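Local coordinates for FAD linked oxidase-like protein (Myceliophthora thermophila, PDB 5L6G) that oxidises the C1 hydroxyl of xylooligosaccharides and related sugars to lactones with bicovalently bound FAD, reducing molecular oxygen to hydrogen peroxide, at residues Ala179-Ala191 with Thr197-Arg211. Sequence-based numbering, arbitrary orientation.
Sequences AVDWITSADVVLA and TASETENPDLFWALR. With XYP (beta-D-xylopyranose), chain J.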
ATOM      1  N   ALA A 179       4.955  -6.258   2.501  1.00 12.05           N
ATOM      2  CA  ALA A 179       4.509  -6.365   3.898  1.00 12.18           C
ATOM      3  C   ALA A 179       3.636  -7.599   4.104  1.00 12.33           C
ATOM      4  O   ALA A 179       3.780  -8.308   5.102  1.00 12.63           O
ATOM      5  CB  ALA A 179       3.764  -5.105   4.316  1.00 11.77           C
ATOM      6  N   VAL A 180       2.742  -7.851   3.148  1.00 12.08           N
ATOM      7  CA  VAL A 180       1.848  -9.002   3.173  1.00 12.38           C
ATOM      8  C   VAL A 180       2.600 -10.339   3.286  1.00 13.03           C
ATOM      9  O   VAL A 180       2.104 -11.306   3.852  1.00 13.02           O
ATOM     10  CB  VAL A 180       0.915  -9.013   1.946  1.00 12.14           C
ATOM     11  CG1 VAL A 180       1.653  -9.368   0.664  1.00 12.31           C
ATOM     12  CG2 VAL A 180      -0.225  -9.972   2.162  1.00 12.39           C
ATOM     13  N   ASP A 181       3.821 -10.367   2.797  1.00 13.11           N
ATOM     14  CA  ASP A 181       4.645 -11.576   2.846  1.00 14.11           C
ATOM     15  C   ASP A 181       5.213 -11.907   4.206  1.00 14.33           C
ATOM     16  O   ASP A 181       5.752 -13.002   4.417  1.00 15.14           O
ATOM     17  CB  ASP A 181       5.779 -11.448   1.834  1.00 14.54           C
ATOM     18  CG  ASP A 181       5.263 -11.353   0.419  1.00 14.51           C
ATOM     19  OD1 ASP A 181       4.274 -12.060   0.133  1.00 15.04           O
ATOM     20  OD2 ASP A 181       5.828 -10.586  -0.391  1.00 14.29           O
ATOM     21  N   TRP A 182       5.118 -10.969   5.139  1.00 13.82           N
ATOM     22  CA  TRP A 182       5.652 -11.198   6.479  1.00 14.01           C
ATOM     23  C   TRP A 182       4.556 -11.571   7.469  1.00 14.07           C
ATOM     24  O   TRP A 182       4.840 -11.917   8.618  1.00 14.32           O
ATOM     25  CB  TRP A 182       6.477  -9.983   6.902  1.00 13.82           C
ATOM     26  CG  TRP A 182       7.631  -9.955   6.050  1.00 13.69           C
ATOM     27  CD1 TRP A 182       7.721  -9.392   4.829  1.00 13.23           C
ATOM     28  CD2 TRP A 182       8.857 -10.642   6.274  1.00 14.10           C
ATOM     29  NE1 TRP A 182       8.937  -9.667   4.271  1.00 13.25           N
ATOM     30  CE2 TRP A 182       9.662 -10.427   5.147  1.00 13.98           C
ATOM     31  CE3 TRP A 182       9.355 -11.421   7.329  1.00 14.72           C
ATOM     32  CZ2 TRP A 182      10.947 -10.933   5.045  1.00 14.45           C
ATOM     33  CZ3 TRP A 182      10.628 -11.925   7.223  1.00 15.27           C
ATOM     34  CH2 TRP A 182      11.410 -11.685   6.088  1.00 15.17           C
ATOM     35  N   ILE A 183       3.307 -11.561   7.012  1.00 13.82           N
ATOM     36  CA  ILE A 183       2.220 -12.013   7.857  1.00 14.22           C
ATOM     37  C   ILE A 183       2.326 -13.530   8.015  1.00 14.82           C
ATOM     38  O   ILE A 183       2.378 -14.269   7.023  1.00 14.47           O
ATOM     39  CB  ILE A 183       0.839 -11.654   7.287  1.00 13.91           C
ATOM     40  CG1 ILE A 183       0.697 -10.136   7.157  1.00 13.67           C
ATOM     41  CG2 ILE A 183      -0.240 -12.241   8.191  1.00 14.16           C
ATOM     42  CD1 ILE A 183      -0.564  -9.697   6.427  1.00 13.33           C
ATOM     43  N   THR A 184       2.378 -13.996   9.258  1.00 15.42           N
ATOM     44  CA  THR A 184       2.356 -15.437   9.517  1.00 16.48           C
ATOM     45  C   THR A 184       0.990 -15.907  10.031  1.00 16.14           C
ATOM     46  O   THR A 184       0.624 -17.063   9.839  1.00 16.67           O
ATOM     47  CB  THR A 184       3.489 -15.876  10.472  1.00 17.52           C
ATOM     48  OG1 THR A 184       3.526 -17.303  10.542  1.00 19.60           O
ATOM     49  CG2 THR A 184       3.286 -15.335  11.850  1.00 17.56           C
ATOM     50  N   SER A 185       0.253 -15.027  10.694  1.00 15.65           N
ATOM     51  CA  SER A 185      -1.119 -15.331  11.080  1.00 15.75           C
ATOM     52  C   SER A 185      -1.879 -14.049  11.406  1.00 14.98           C
ATOM     53  O   SER A 185      -1.288 -12.994  11.623  1.00 14.67           O
ATOM     54  CB  SER A 185      -1.168 -16.310  12.263  1.00 16.75           C
ATOM     55  OG  SER A 185      -0.750 -15.685  13.466  1.00 17.33           O
ATOM     56  N   ALA A 186      -3.197 -14.159  11.440  1.00 14.66           N
ATOM     57  CA  ALA A 186      -4.051 -13.028  11.758  1.00 14.15           C
ATOM     58  C   ALA A 186      -5.277 -13.541  12.489  1.00 14.36           C
ATOM     59  O   ALA A 186      -5.813 -14.587  12.125  1.00 14.55           O
ATOM     60  CB  ALA A 186      -4.489 -12.314  10.495  1.00 13.56           C
ATOM     61  N   ASP A 187      -5.710 -12.805  13.504  1.00 13.96           N
ATOM     62  CA  ASP A 187      -6.998 -13.050  14.124  1.00 13.98           C
ATOM     63  C   ASP A 187      -8.000 -12.122  13.472  1.00 13.34           C
ATOM     64  O   ASP A 187      -7.729 -10.930  13.308  1.00 13.21           O
ATOM     65  CB  ASP A 187      -6.947 -12.787  15.617  1.00 14.41           C
ATOM     66  CG  ASP A 187      -5.961 -13.688  16.343  1.00 15.08           C
ATOM     67  OD1 ASP A 187      -5.664 -14.802  15.858  1.00 15.52           O
ATOM     68  OD2 ASP A 187      -5.459 -13.249  17.381  1.00 15.14           O
ATOM     69  N   VAL A 188      -9.148 -12.658  13.085  1.00 13.01           N
ATOM     70  CA  VAL A 188     -10.095 -11.931  12.285  1.00 12.50           C
ATOM     71  C   VAL A 188     -11.481 -12.000  12.884  1.00 12.88           C
ATOM     72  O   VAL A 188     -11.916 -13.068  13.324  1.00 13.06           O
ATOM     73  CB  VAL A 188     -10.162 -12.511  10.846  1.00 12.36           C
ATOM     74  CG1 VAL A 188     -10.951 -11.582   9.927  1.00 11.93           C
ATOM     75  CG2 VAL A 188      -8.751 -12.766  10.318  1.00 12.27           C
ATOM     76  N   VAL A 189     -12.149 -10.857  12.902  1.00 12.76           N
ATOM     77  CA  VAL A 189     -13.563 -10.766  13.264  1.00 13.42           C
ATOM     78  C   VAL A 189     -14.360 -10.801  11.972  1.00 13.48           C
ATOM     79  O   VAL A 189     -14.233  -9.904  11.135  1.00 13.38           O
ATOM     80  CB  VAL A 189     -13.868  -9.446  13.996  1.00 13.27           C
ATOM     81  CG1 VAL A 189     -15.348  -9.342  14.360  1.00 13.64           C
ATOM     82  CG2 VAL A 189     -12.997  -9.358  15.243  1.00 13.48           C
ATOM     83  N   LEU A 190     -15.168 -11.832  11.807  1.00 14.29           N
ATOM     84  CA  LEU A 190     -15.994 -11.978  10.611  1.00 14.80           C
ATOM     85  C   LEU A 190     -17.277 -11.154  10.695  1.00 15.32           C
ATOM     86  O   LEU A 190     -17.620 -10.633  11.746  1.00 15.03           O
ATOM     87  CB  LEU A 190     -16.332 -13.452  10.394  1.00 15.60           C
ATOM     88  CG  LEU A 190     -15.137 -14.393  10.287  1.00 15.78           C
ATOM     89  CD1 LEU A 190     -15.618 -15.831  10.102  1.00 16.56           C
ATOM     90  CD2 LEU A 190     -14.231 -14.007   9.152  1.00 15.63           C
ATOM     91  N   ALA A 191     -17.988 -11.077   9.567  1.00 15.72           N
ATOM     92  CA  ALA A 191     -19.166 -10.248   9.438  1.00 16.47           C
ATOM     93  C   ALA A 191     -20.238 -10.565  10.465  1.00 17.54           C
ATOM     94  O   ALA A 191     -20.978  -9.673  10.855  1.00 17.73           O
ATOM     95  CB  ALA A 191     -19.741 -10.364   8.026  1.00 16.76           C
ATOM     96  N   THR A 197      -8.761 -17.508  13.492  1.00 16.26           N
ATOM     97  CA  THR A 197      -7.363 -17.248  13.261  1.00 16.11           C
ATOM     98  C   THR A 197      -7.069 -17.854  11.904  1.00 16.41           C
ATOM     99  O   THR A 197      -7.442 -19.008  11.629  1.00 17.26           O
ATOM    100  CB  THR A 197      -6.468 -17.870  14.343  1.00 16.57           C
ATOM    101  OG1 THR A 197      -6.740 -17.237  15.600  1.00 16.57           O
ATOM    102  CG2 THR A 197      -4.980 -17.720  13.991  1.00 16.44           C
ATOM    103  N   ALA A 198      -6.396 -17.077  11.071  1.00 15.99           N
ATOM    104  CA  ALA A 198      -6.023 -17.497   9.728  1.00 16.19           C
ATOM    105  C   ALA A 198      -4.509 -17.624   9.644  1.00 16.36           C
ATOM    106  O   ALA A 198      -3.773 -16.776  10.134  1.00 16.17           O
ATOM    107  CB  ALA A 198      -6.545 -16.514   8.704  1.00 15.60           C
ATOM    108  N   SER A 199      -4.058 -18.711   9.048  1.00 17.41           N
ATOM    109  CA  SER A 199      -2.644 -18.980   8.856  1.00 18.44           C
ATOM    110  C   SER A 199      -2.521 -20.000   7.727  1.00 20.07           C
ATOM    111  O   SER A 199      -3.520 -20.399   7.127  1.00 20.10           O
ATOM    112  CB  SER A 199      -2.031 -19.533  10.144  1.00 18.74           C
ATOM    113  OG  SER A 199      -2.438 -20.870  10.363  1.00 18.98           O
ATOM    114  N   GLU A 200      -1.311 -20.448   7.438  1.00 22.04           N
ATOM    115  CA  GLU A 200      -1.165 -21.462   6.398  1.00 24.14           C
ATOM    116  C   GLU A 200      -1.846 -22.775   6.755  1.00 23.80           C
ATOM    117  O   GLU A 200      -2.293 -23.477   5.857  1.00 24.58           O
ATOM    118  CB  GLU A 200       0.297 -21.695   6.030  1.00 26.72           C
ATOM    119  CG  GLU A 200       0.716 -20.835   4.855  1.00 29.07           C
ATOM    120  CD  GLU A 200       2.171 -20.996   4.506  1.00 31.89           C
ATOM    121  OE1 GLU A 200       2.725 -22.090   4.749  1.00 35.31           O
ATOM    122  OE2 GLU A 200       2.753 -20.014   4.000  1.00 35.20           O
ATOM    123  N   THR A 201      -1.958 -23.071   8.055  1.00 23.12           N
ATOM    124  CA  THR A 201      -2.543 -24.319   8.544  1.00 23.12           C
ATOM    125  C   THR A 201      -3.932 -24.155   9.150  1.00 21.94           C
ATOM    126  O   THR A 201      -4.474 -25.094   9.709  1.00 22.87           O
ATOM    127  CB  THR A 201      -1.650 -24.949   9.631  1.00 23.93           C
ATOM    128  OG1 THR A 201      -1.570 -24.071  10.766  1.00 23.39           O
ATOM    129  CG2 THR A 201      -0.258 -25.209   9.078  1.00 24.63           C
ATOM    130  N   GLU A 202      -4.523 -22.978   9.041  1.00 20.47           N
ATOM    131  CA  GLU A 202      -5.824 -22.749   9.628  1.00 20.04           C
ATOM    132  C   GLU A 202      -6.578 -21.711   8.832  1.00 18.98           C
ATOM    133  O   GLU A 202      -6.089 -20.611   8.655  1.00 17.69           O
ATOM    134  CB  GLU A 202      -5.660 -22.284  11.077  1.00 20.17           C
ATOM    135  CG  GLU A 202      -6.939 -22.305  11.885  1.00 20.48           C
ATOM    136  CD  GLU A 202      -6.742 -21.873  13.328  1.00 20.69           C
ATOM    137  OE1 GLU A 202      -5.598 -21.566  13.718  1.00 20.29           O
ATOM    138  OE2 GLU A 202      -7.750 -21.842  14.075  1.00 21.66           O
ATOM    139  N   ASN A 203      -7.786 -22.071   8.405  1.00 19.28           N
ATOM    140  CA  ASN A 203      -8.601 -21.246   7.515  1.00 18.70           C
ATOM    141  C   ASN A 203      -7.767 -20.784   6.332  1.00 18.33           C
ATOM    142  O   ASN A 203      -7.658 -19.587   6.093  1.00 17.92           O
ATOM    143  CB  ASN A 203      -9.195 -20.078   8.277  1.00 18.29           C
ATOM    144  CG  ASN A 203     -10.188 -20.525   9.329  1.00 18.84           C
ATOM    145  OD1 ASN A 203     -11.257 -21.032   8.993  1.00 19.64           O
ATOM    146  ND2 ASN A 203      -9.840 -20.356  10.606  1.00 18.73           N
ATOM    147  N   PRO A 204      -7.134 -21.743   5.619  1.00 18.86           N
ATOM    148  CA  PRO A 204      -6.186 -21.372   4.579  1.00 18.85           C
ATOM    149  C   PRO A 204      -6.800 -20.560   3.440  1.00 18.51           C
ATOM    150  O   PRO A 204      -6.095 -19.735   2.851  1.00 17.58           O
ATOM    151  CB  PRO A 204      -5.659 -22.719   4.064  1.00 19.56           C
ATOM    152  CG  PRO A 204      -6.693 -23.721   4.458  1.00 20.29           C
ATOM    153  CD  PRO A 204      -7.236 -23.214   5.762  1.00 19.98           C
ATOM    154  N   ASP A 205      -8.086 -20.776   3.129  1.00 19.06           N
ATOM    155  CA  ASP A 205      -8.753 -19.919   2.131  1.00 19.22           C
ATOM    156  C   ASP A 205      -8.789 -18.455   2.572  1.00 17.64           C
ATOM    157  O   ASP A 205      -8.545 -17.555   1.774  1.00 16.63           O
ATOM    158  CB  ASP A 205     -10.176 -20.369   1.852  1.00 20.93           C
ATOM    159  CG  ASP A 205     -10.248 -21.649   1.062  1.00 23.16           C
ATOM    160  OD1 ASP A 205      -9.283 -22.004   0.345  1.00 24.51           O
ATOM    161  OD2 ASP A 205     -11.296 -22.329   1.182  1.00 26.63           O
ATOM    162  N   LEU A 206      -9.122 -18.229   3.838  1.00 16.79           N
ATOM    163  CA  LEU A 206      -9.178 -16.885   4.393  1.00 15.78           C
ATOM    164  C   LEU A 206      -7.778 -16.291   4.440  1.00 15.06           C
ATOM    165  O   LEU A 206      -7.586 -15.125   4.117  1.00 15.24           O
ATOM    166  CB  LEU A 206      -9.798 -16.909   5.798  1.00 15.92           C
ATOM    167  CG  LEU A 206      -9.710 -15.607   6.601  1.00 15.68           C
ATOM    168  CD1 LEU A 206     -10.317 -14.448   5.830  1.00 15.24           C
ATOM    169  CD2 LEU A 206     -10.399 -15.767   7.943  1.00 16.18           C
ATOM    170  N   PHE A 207      -6.799 -17.096   4.830  1.00 14.86           N
ATOM    171  CA  PHE A 207      -5.422 -16.627   4.871  1.00 14.28           C
ATOM    172  C   PHE A 207      -4.991 -16.183   3.478  1.00 13.92           C
ATOM    173  O   PHE A 207      -4.404 -15.120   3.303  1.00 13.68           O
ATOM    174  CB  PHE A 207      -4.506 -17.724   5.389  1.00 14.85           C
ATOM    175  CG  PHE A 207      -3.175 -17.218   5.840  1.00 14.86           C
ATOM    176  CD1 PHE A 207      -3.101 -16.175   6.751  1.00 14.78           C
ATOM    177  CD2 PHE A 207      -2.013 -17.774   5.372  1.00 15.22           C
ATOM    178  CE1 PHE A 207      -1.876 -15.696   7.186  1.00 14.83           C
ATOM    179  CE2 PHE A 207      -0.777 -17.305   5.808  1.00 15.48           C
ATOM    180  CZ  PHE A 207      -0.719 -16.262   6.716  1.00 15.16           C
ATOM    181  N   TRP A 208      -5.330 -16.991   2.482  1.00 14.01           N
ATOM    182  CA  TRP A 208      -5.099 -16.631   1.080  1.00 13.68           C
ATOM    183  C   TRP A 208      -5.815 -15.321   0.735  1.00 13.21           C
ATOM    184  O   TRP A 208      -5.185 -14.390   0.238  1.00 12.99           O
ATOM    185  CB  TRP A 208      -5.547 -17.784   0.161  1.00 13.98           C
ATOM    186  CG  TRP A 208      -5.330 -17.524  -1.305  1.00 13.59           C
ATOM    187  CD1 TRP A 208      -4.229 -17.825  -2.034  1.00 13.77           C
ATOM    188  CD2 TRP A 208      -6.255 -16.910  -2.211  1.00 13.36           C
ATOM    189  NE1 TRP A 208      -4.403 -17.441  -3.344  1.00 13.55           N
ATOM    190  CE2 TRP A 208      -5.639 -16.866  -3.472  1.00 13.28           C
ATOM    191  CE3 TRP A 208      -7.543 -16.387  -2.072  1.00 13.05           C
ATOM    192  CZ2 TRP A 208      -6.267 -16.330  -4.585  1.00 13.25           C
ATOM    193  CZ3 TRP A 208      -8.168 -15.863  -3.177  1.00 13.04           C
ATOM    194  CH2 TRP A 208      -7.530 -15.828  -4.415  1.00 12.99           C
ATOM    195  N   ALA A 209      -7.111 -15.220   1.031  1.00 13.47           N
ATOM    196  CA  ALA A 209      -7.871 -14.014   0.676  1.00 13.44           C
ATOM    197  C   ALA A 209      -7.359 -12.752   1.396  1.00 13.12           C
ATOM    198  O   ALA A 209      -7.247 -11.683   0.788  1.00 12.69           O
ATOM    199  CB  ALA A 209      -9.360 -14.210   0.921  1.00 13.55           C
ATOM    200  N   LEU A 210      -6.998 -12.883   2.670  1.00 13.52           N
ATOM    201  CA  LEU A 210      -6.464 -11.758   3.432  1.00 13.57           C
ATOM    202  C   LEU A 210      -5.219 -11.155   2.824  1.00 13.53           C
ATOM    203  O   LEU A 210      -5.001  -9.938   2.923  1.00 13.19           O
ATOM    204  CB  LEU A 210      -6.082 -12.174   4.856  1.00 14.05           C
ATOM    205  CG  LEU A 210      -7.207 -12.494   5.825  1.00 14.32           C
ATOM    206  CD1 LEU A 210      -6.604 -12.963   7.145  1.00 14.58           C
ATOM    207  CD2 LEU A 210      -8.111 -11.288   6.022  1.00 14.38           C
ATOM    208  N   ARG A 211      -4.390 -12.019   2.244  1.00 13.99           N
ATOM    209  CA  ARG A 211      -3.069 -11.641   1.855  1.00 14.46           C
ATOM    210  C   ARG A 211      -3.050 -11.061   0.455  1.00 13.72           C
ATOM    211  O   ARG A 211      -2.406 -11.611  -0.446  1.00 13.16           O
ATOM    212  CB  ARG A 211      -2.101 -12.821   2.047  1.00 16.06           C
ATOM    213  CG  ARG A 211      -1.679 -12.844   3.505  1.00 17.81           C
ATOM    214  CD  ARG A 211      -1.350 -14.188   4.039  1.00 20.16           C
ATOM    215  NE  ARG A 211      -0.238 -14.864   3.406  1.00 22.39           N
ATOM    216  CZ  ARG A 211      -0.345 -15.896   2.580  1.00 25.09           C
ATOM    217  NH1 ARG A 211      -1.537 -16.343   2.182  1.00 26.57           N
ATOM    218  NH2 ARG A 211       0.762 -16.479   2.127  1.00 27.12           N
TER
HETATM  219  O1  XYP J 511      12.439 -13.431   1.183  1.00 54.54           O
HETATM  220  C1  XYP J 511      11.171 -14.001   1.531  1.00 53.95           C
HETATM  221  C2  XYP J 511      11.207 -14.510   2.972  1.00 53.32           C
HETATM  222  C3  XYP J 511       9.825 -14.959   3.444  1.00 53.98           C
HETATM  223  C4  XYP J 511       8.769 -13.912   3.089  1.00 52.79           C
HETATM  224  C5  XYP J 511       8.862 -13.515   1.618  1.00 52.58           C
HETATM  225  O2  XYP J 511      12.136 -15.597   3.037  1.00 55.44           O
HETATM  226  O3  XYP J 511       9.816 -15.197   4.865  1.00 52.07           O
HETATM  227  O4  XYP J 511       7.471 -14.438   3.378  1.00 55.30           O
HETATM  228  O5  XYP J 511      10.161 -13.002   1.362  1.00 53.29           O
HETATM  229  O   HOH W   1       2.285 -14.053   4.398  1.00 18.06           O
HETATM  230  O   HOH W   2       1.146 -19.233   8.442  1.00 22.28           O
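A186 and A198 form a hydrogen-bonded pair between strands 183-189 and 195-199. A198 N gives a nearly straight bond to A186 O (2.8 Å, 172° at the hydrogen), and A186 N returns one to A198 O (3.0 Å).

D187 and T197 are the adjoining non-hydrogen-bonded pair, on the face that also carries S185 and S199. T197 OG1 donates to D187 OD1 (2.7 Å), approaching it off the carboxylate plane. With chi1 -65°, OG1 sits beside the backbone N of T197 and faces the carboxylate. R224 of strand 219-229 forms a salt bridge to the same oxygen. A valine at T197 would probably cost OD1 its hydroxyl donor, while the salt bridge from R224 remains.

The face of A186 and V188 is apolar. V188 CG2 rests on L210 CD1 (3.8 Å) of helix 204-211, which also meets A186 CB. L206 CD2 touches both V188 and L190. Nearer the start of the strand, I183 CG2 packs on F207 CE1 (4.0 Å). The F207 ring is clamped between S199 CA and R211 CD, one over each face. Before the strand begins, V180 CG2 presses closely on R211 CB (3.4 Å), late in the helix; the two side chains run across each other.

Two waters bridge polar atoms of the segments. One accepts from R211 NE (2.8 Å) and donates to V180 O and I183 O; R211 NH1 is also hydrogen-bonded to A396 O. The other joins T184 O to E200 N.

The whole is an antiparallel beta hairpin whose second strand turns back into a helix that packs across one face, within the PCMH-type FAD-binding domain.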